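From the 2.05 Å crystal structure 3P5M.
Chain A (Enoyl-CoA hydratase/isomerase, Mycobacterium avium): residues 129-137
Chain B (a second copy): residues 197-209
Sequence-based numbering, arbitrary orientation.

Chain A, residues 129-137: FTRVGLMPD
Chain B, residues 197-209: GPTLAFGWTKRAL

No hydrogen bond joins these two stretches, although backbone carbonyls and a threonine hydroxyl lie at the contact: 397 Å² is buried, mostly by nonpolar packing.

F129(A) to R131(A) belong to a 3-10 segment that begins earlier in the chain; V132(A) N and L134(A) N both donate to F129(A) O (3.2 and 3.0 Å). G133(A), at phi/psi 83/21, suits glycine, for which positive phi is easy; the chain then runs extended through L134(A) (-109/174), M135(A) (-117/162) and P136(A) (-56/149). Chain B is a regular helix from T199(B) through L209(B), with P198(B) (-71/81) at its N-cap; a proline fits there, since its missing N-H costs the helix nothing, while P198(B) O accepts from F202(B) N at 3.0 Å. The register sets G133(A) beside P198(B) (CA to CA 5.3 Å) and M135(A) beside A201(B) (CA to CA 5.5 Å), so the extended segment advances in the same sense as the helix.

At the helix start, T130(A) O lies 3.4 Å from P198(B) CG. T130(A), chi1 p, has its OG1 bonded elsewhere in the structure and its methyl CG2 3.9 Å from F202(B) CE1, obliquely to the ring (F202(B) chi1 m, chi2 -21°). A201(B) is small enough to admit the backbone closely: its CB is 3.6 Å from G133(A) O and 3.7 Å from L134(A) O.

M135(A), the most covered residue, adopts p, t, m. Its flexible thioether reaches along the helix, SD 3.7 Å from W204(B) CB (chi1 m, chi2 104°) and CE 3.8 Å from A208(B) CB; SD also makes an oblique sulfur-aromatic contact, 5.2 Å from the centroid of the W204(B) five-membered ring. T205(B), chi1 m, turns OG1 back to donate to A201(B) O at 2.8 Å; P136(A) CD then packs 3.3 Å from T205(B) OG1.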

ATOM      1  N   PHE A 129      -1.192 -16.118 -23.752  1.00 15.99           N
ATOM      2  CA  PHE A 129      -0.718 -16.462 -25.105  1.00 17.37           C
ATOM      3  C   PHE A 129       0.462 -17.412 -25.121  1.00 16.62           C
ATOM      4  O   PHE A 129       0.454 -18.371 -25.871  1.00 16.22           O
ATOM      5  CB  PHE A 129      -0.319 -15.218 -25.895  1.00 17.45           C
ATOM      6  CG  PHE A 129      -1.428 -14.260 -26.117  1.00 18.87           C
ATOM      7  CD1 PHE A 129      -2.349 -14.466 -27.163  1.00 20.19           C
ATOM      8  CD2 PHE A 129      -1.559 -13.135 -25.300  1.00 18.81           C
ATOM      9  CE1 PHE A 129      -3.387 -13.591 -27.369  1.00 18.65           C
ATOM     10  CE2 PHE A 129      -2.593 -12.223 -25.520  1.00 20.22           C
ATOM     11  CZ  PHE A 129      -3.504 -12.451 -26.580  1.00 19.68           C
ATOM     12  N   THR A 130       1.471 -17.127 -24.300  1.00 17.40           N
ATOM     13  CA  THR A 130       2.693 -17.905 -24.302  1.00 18.16           C
ATOM     14  C   THR A 130       2.525 -19.302 -23.692  1.00 19.07           C
ATOM     15  O   THR A 130       3.406 -20.146 -23.852  1.00 18.63           O
ATOM     16  CB  THR A 130       3.879 -17.139 -23.652  1.00 18.45           C
ATOM     17  OG1 THR A 130       3.486 -16.671 -22.366  1.00 18.43           O
ATOM     18  CG2 THR A 130       4.328 -15.917 -24.550  1.00 17.24           C
ATOM     19  N   ARG A 131       1.399 -19.563 -23.019  1.00 20.30           N
ATOM     20  CA  ARG A 131       1.104 -20.925 -22.543  1.00 22.12           C
ATOM     21  C   ARG A 131       0.919 -21.901 -23.708  1.00 22.02           C
ATOM     22  O   ARG A 131       1.166 -23.097 -23.568  1.00 23.47           O
ATOM     23  CB  ARG A 131      -0.113 -20.991 -21.603  1.00 22.60           C
ATOM     24  CG  ARG A 131       0.106 -20.313 -20.243  1.00 27.29           C
ATOM     25  CD  ARG A 131      -0.732 -20.956 -19.101  1.00 34.02           C
ATOM     26  NE  ARG A 131      -0.693 -20.169 -17.851  1.00 38.61           N
ATOM     27  CZ  ARG A 131       0.381 -20.026 -17.065  1.00 41.65           C
ATOM     28  NH1 ARG A 131       1.533 -20.609 -17.386  1.00 44.13           N
ATOM     29  NH2 ARG A 131       0.319 -19.298 -15.953  1.00 41.23           N
ATOM     30  N   VAL A 132       0.496 -21.380 -24.858  1.00 21.94           N
ATOM     31  CA  VAL A 132       0.272 -22.202 -26.043  1.00 21.10           C
ATOM     32  C   VAL A 132       1.338 -21.896 -27.113  1.00 20.22           C
ATOM     33  O   VAL A 132       1.237 -22.363 -28.238  1.00 21.10           O
ATOM     34  CB  VAL A 132      -1.194 -22.055 -26.609  1.00 21.61           C
ATOM     35  CG1 VAL A 132      -2.240 -22.719 -25.665  1.00 23.11           C
ATOM     36  CG2 VAL A 132      -1.567 -20.613 -26.817  1.00 21.14           C
ATOM     37  N   GLY A 133       2.352 -21.102 -26.764  1.00 18.53           N
ATOM     38  CA  GLY A 133       3.440 -20.776 -27.689  1.00 16.39           C
ATOM     39  C   GLY A 133       3.120 -19.635 -28.647  1.00 16.20           C
ATOM     40  O   GLY A 133       3.766 -19.505 -29.700  1.00 15.77           O
ATOM     41  N   LEU A 134       2.137 -18.808 -28.273  1.00 15.43           N
ATOM     42  CA  LEU A 134       1.722 -17.631 -29.067  1.00 15.08           C
ATOM     43  C   LEU A 134       2.125 -16.313 -28.398  1.00 14.47           C
ATOM     44  O   LEU A 134       2.621 -16.330 -27.294  1.00 14.34           O
ATOM     45  CB  LEU A 134       0.206 -17.667 -29.349  1.00 15.15           C
ATOM     46  CG  LEU A 134      -0.347 -18.858 -30.173  1.00 15.24           C
ATOM     47  CD1 LEU A 134      -1.852 -18.717 -30.422  1.00 13.82           C
ATOM     48  CD2 LEU A 134       0.380 -18.969 -31.496  1.00 14.79           C
ATOM     49  N   MET A 135       1.922 -15.176 -29.080  1.00 13.71           N
ATOM     50  CA  MET A 135       2.356 -13.892 -28.583  1.00 12.67           C
ATOM     51  C   MET A 135       1.122 -13.011 -28.348  1.00 11.98           C
ATOM     52  O   MET A 135       0.078 -13.296 -28.879  1.00 11.52           O
ATOM     53  CB  MET A 135       3.288 -13.244 -29.617  1.00 13.23           C
ATOM     54  CG  MET A 135       2.556 -12.703 -30.850  1.00 11.45           C
ATOM     55  SD  MET A 135       3.640 -11.778 -31.945  1.00 12.59           S
ATOM     56  CE  MET A 135       4.040 -10.351 -30.899  1.00 10.05           C
ATOM     57  N   PRO A 136       1.241 -11.912 -27.550  1.00 12.49           N
ATOM     58  CA  PRO A 136       0.056 -11.027 -27.332  1.00 11.51           C
ATOM     59  C   PRO A 136      -0.523 -10.529 -28.642  1.00 11.18           C
ATOM     60  O   PRO A 136       0.219 -10.382 -29.616  1.00 10.65           O
ATOM     61  CB  PRO A 136       0.652  -9.863 -26.533  1.00 10.72           C
ATOM     62  CG  PRO A 136       1.814 -10.535 -25.788  1.00 12.50           C
ATOM     63  CD  PRO A 136       2.421 -11.398 -26.829  1.00 10.76           C
ATOM     64  N   ASP A 137      -1.837 -10.291 -28.687  1.00 11.00           N
ATOM     65  CA  ASP A 137      -2.453  -9.738 -29.901  1.00 10.75           C
ATOM     66  C   ASP A 137      -3.404  -8.577 -29.639  1.00 11.09           C
ATOM     67  O   ASP A 137      -3.459  -8.048 -28.479  1.00 11.03           O
ATOM     68  CB  ASP A 137      -3.094 -10.816 -30.786  1.00 10.59           C
ATOM     69  CG  ASP A 137      -4.312 -11.475 -30.142  1.00 12.95           C
ATOM     70  OD1 ASP A 137      -4.827 -10.995 -29.079  1.00  8.59           O
ATOM     71  OD2 ASP A 137      -4.749 -12.510 -30.724  1.00 19.51           O
TER
ATOM     72  N   GLY B 197      10.763 -21.914 -21.671  1.00 16.79           N
ATOM     73  CA  GLY B 197       9.632 -21.328 -22.386  1.00 16.45           C
ATOM     74  C   GLY B 197       9.696 -21.268 -23.911  1.00 15.89           C
ATOM     75  O   GLY B 197      10.681 -21.659 -24.541  1.00 16.24           O
ATOM     76  N   PRO B 198       8.604 -20.817 -24.524  1.00 15.80           N
ATOM     77  CA  PRO B 198       8.496 -20.692 -25.975  1.00 15.43           C
ATOM     78  C   PRO B 198       9.362 -19.560 -26.549  1.00 14.25           C
ATOM     79  O   PRO B 198       8.865 -18.490 -26.856  1.00 13.82           O
ATOM     80  CB  PRO B 198       7.011 -20.425 -26.167  1.00 15.80           C
ATOM     81  CG  PRO B 198       6.625 -19.700 -24.903  1.00 15.79           C
ATOM     82  CD  PRO B 198       7.334 -20.482 -23.854  1.00 15.37           C
ATOM     83  N   THR B 199      10.642 -19.836 -26.729  1.00 13.64           N
ATOM     84  CA  THR B 199      11.637 -18.815 -27.032  1.00 14.07           C
ATOM     85  C   THR B 199      11.323 -17.935 -28.244  1.00 13.69           C
ATOM     86  O   THR B 199      11.601 -16.737 -28.223  1.00 12.94           O
ATOM     87  CB  THR B 199      13.020 -19.451 -27.170  1.00 14.10           C
ATOM     88  OG1 THR B 199      13.231 -20.298 -26.041  1.00 15.36           O
ATOM     89  CG2 THR B 199      14.111 -18.367 -27.212  1.00 14.99           C
ATOM     90  N   LEU B 200      10.732 -18.528 -29.281  1.00 12.97           N
ATOM     91  CA  LEU B 200      10.387 -17.787 -30.487  1.00 13.32           C
ATOM     92  C   LEU B 200       9.251 -16.816 -30.200  1.00 12.06           C
ATOM     93  O   LEU B 200       9.274 -15.677 -30.692  1.00 10.76           O
ATOM     94  CB  LEU B 200      10.019 -18.711 -31.649  1.00 13.42           C
ATOM     95  CG  LEU B 200      11.167 -19.656 -32.093  1.00 16.67           C
ATOM     96  CD1 LEU B 200      10.710 -20.692 -33.144  1.00 20.04           C
ATOM     97  CD2 LEU B 200      12.377 -18.900 -32.632  1.00 18.00           C
ATOM     98  N   ALA B 201       8.276 -17.281 -29.415  1.00 10.50           N
ATOM     99  CA  ALA B 201       7.192 -16.422 -28.939  1.00 11.58           C
ATOM    100  C   ALA B 201       7.686 -15.248 -28.111  1.00 11.03           C
ATOM    101  O   ALA B 201       7.172 -14.145 -28.274  1.00 11.97           O
ATOM    102  CB  ALA B 201       6.097 -17.224 -28.176  1.00 10.12           C
ATOM    103  N   PHE B 202       8.653 -15.514 -27.216  1.00 11.23           N
ATOM    104  CA  PHE B 202       9.321 -14.492 -26.420  1.00 10.92           C
ATOM    105  C   PHE B 202      10.013 -13.465 -27.310  1.00 11.17           C
ATOM    106  O   PHE B 202       9.920 -12.269 -27.056  1.00 10.82           O
ATOM    107  CB  PHE B 202      10.326 -15.111 -25.425  1.00 10.57           C
ATOM    108  CG  PHE B 202       9.687 -15.897 -24.281  1.00 10.92           C
ATOM    109  CD1 PHE B 202       8.356 -15.682 -23.905  1.00  9.25           C
ATOM    110  CD2 PHE B 202      10.443 -16.823 -23.547  1.00 11.44           C
ATOM    111  CE1 PHE B 202       7.749 -16.410 -22.844  1.00 12.64           C
ATOM    112  CE2 PHE B 202       9.859 -17.544 -22.465  1.00 12.64           C
ATOM    113  CZ  PHE B 202       8.505 -17.319 -22.101  1.00 13.21           C
ATOM    114  N   GLY B 203      10.708 -13.927 -28.353  1.00 11.63           N
ATOM    115  CA  GLY B 203      11.385 -13.011 -29.280  1.00 11.60           C
ATOM    116  C   GLY B 203      10.420 -12.111 -30.054  1.00 11.82           C
ATOM    117  O   GLY B 203      10.681 -10.926 -30.232  1.00 12.18           O
ATOM    118  N   TRP B 204       9.314 -12.672 -30.528  1.00 11.67           N
ATOM    119  CA  TRP B 204       8.268 -11.861 -31.149  1.00 11.88           C
ATOM    120  C   TRP B 204       7.588 -10.876 -30.198  1.00 11.59           C
ATOM    121  O   TRP B 204       7.395  -9.697 -30.563  1.00 13.19           O
ATOM    122  CB  TRP B 204       7.213 -12.747 -31.809  1.00 12.49           C
ATOM    123  CG  TRP B 204       7.602 -13.139 -33.183  1.00 12.38           C
ATOM    124  CD1 TRP B 204       8.078 -14.351 -33.581  1.00 15.25           C
ATOM    125  CD2 TRP B 204       7.585 -12.313 -34.353  1.00 13.53           C
ATOM    126  NE1 TRP B 204       8.325 -14.345 -34.942  1.00 11.92           N
ATOM    127  CE2 TRP B 204       8.049 -13.106 -35.432  1.00 13.91           C
ATOM    128  CE3 TRP B 204       7.223 -10.980 -34.602  1.00  9.27           C
ATOM    129  CZ2 TRP B 204       8.142 -12.617 -36.732  1.00 15.24           C
ATOM    130  CZ3 TRP B 204       7.326 -10.505 -35.894  1.00 13.50           C
ATOM    131  CH2 TRP B 204       7.763 -11.321 -36.941  1.00 11.26           C
ATOM    132  N   THR B 205       7.220 -11.338 -29.007  1.00 11.12           N
ATOM    133  CA  THR B 205       6.753 -10.461 -27.923  1.00 11.29           C
ATOM    134  C   THR B 205       7.729  -9.302 -27.660  1.00 11.09           C
ATOM    135  O   THR B 205       7.297  -8.150 -27.558  1.00 11.03           O
ATOM    136  CB  THR B 205       6.570 -11.253 -26.626  1.00 11.39           C
ATOM    137  OG1 THR B 205       5.607 -12.284 -26.828  1.00 12.19           O
ATOM    138  CG2 THR B 205       6.137 -10.340 -25.471  1.00 12.29           C
ATOM    139  N   LYS B 206       9.038  -9.588 -27.563  1.00 11.42           N
ATOM    140  CA  LYS B 206      10.022  -8.495 -27.380  1.00 11.22           C
ATOM    141  C   LYS B 206      10.037  -7.496 -28.530  1.00 11.32           C
ATOM    142  O   LYS B 206      10.189  -6.274 -28.288  1.00 10.21           O
ATOM    143  CB  LYS B 206      11.456  -8.989 -27.209  1.00 11.40           C
ATOM    144  CG  LYS B 206      11.779  -9.598 -25.906  1.00 11.56           C
ATOM    145  CD  LYS B 206      13.319  -9.985 -25.832  1.00 10.19           C
ATOM    146  CE  LYS B 206      14.278  -8.764 -25.910  1.00 10.87           C
ATOM    147  NZ  LYS B 206      15.619  -9.087 -25.232  1.00  8.47           N
ATOM    148  N   ARG B 207       9.930  -7.993 -29.776  1.00 10.85           N
ATOM    149  CA  ARG B 207       9.904  -7.060 -30.903  1.00 11.60           C
ATOM    150  C   ARG B 207       8.683  -6.143 -30.852  1.00 11.13           C
ATOM    151  O   ARG B 207       8.805  -4.949 -31.154  1.00 12.81           O
ATOM    152  CB  ARG B 207      10.041  -7.732 -32.304  1.00 11.88           C
ATOM    153  N   ALA B 208       7.518  -6.680 -30.499  1.00 10.49           N
ATOM    154  CA  ALA B 208       6.306  -5.855 -30.449  1.00 11.04           C
ATOM    155  C   ALA B 208       6.425  -4.831 -29.331  1.00 10.33           C
ATOM    156  O   ALA B 208       6.077  -3.662 -29.491  1.00  9.84           O
ATOM    157  CB  ALA B 208       5.041  -6.716 -30.264  1.00 10.58           C
ATOM    158  N   LEU B 209       6.940  -5.285 -28.195  1.00 11.10           N
ATOM    159  CA  LEU B 209       7.093  -4.444 -27.033  1.00 11.29           C
ATOM    160  C   LEU B 209       8.161  -3.339 -27.219  1.00 10.51           C
ATOM    161  O   LEU B 209       7.965  -2.204 -26.774  1.00 10.68           O
ATOM    162  CB  LEU B 209       7.306  -5.312 -25.783  1.00 11.46           C
ATOM    163  CG  LEU B 209       7.260  -4.519 -24.485  1.00 15.61           C
ATOM    164  CD1 LEU B 209       5.817  -3.985 -24.280  1.00 20.60           C
ATOM    165  CD2 LEU B 209       7.719  -5.363 -23.243  1.00 17.40           C
TER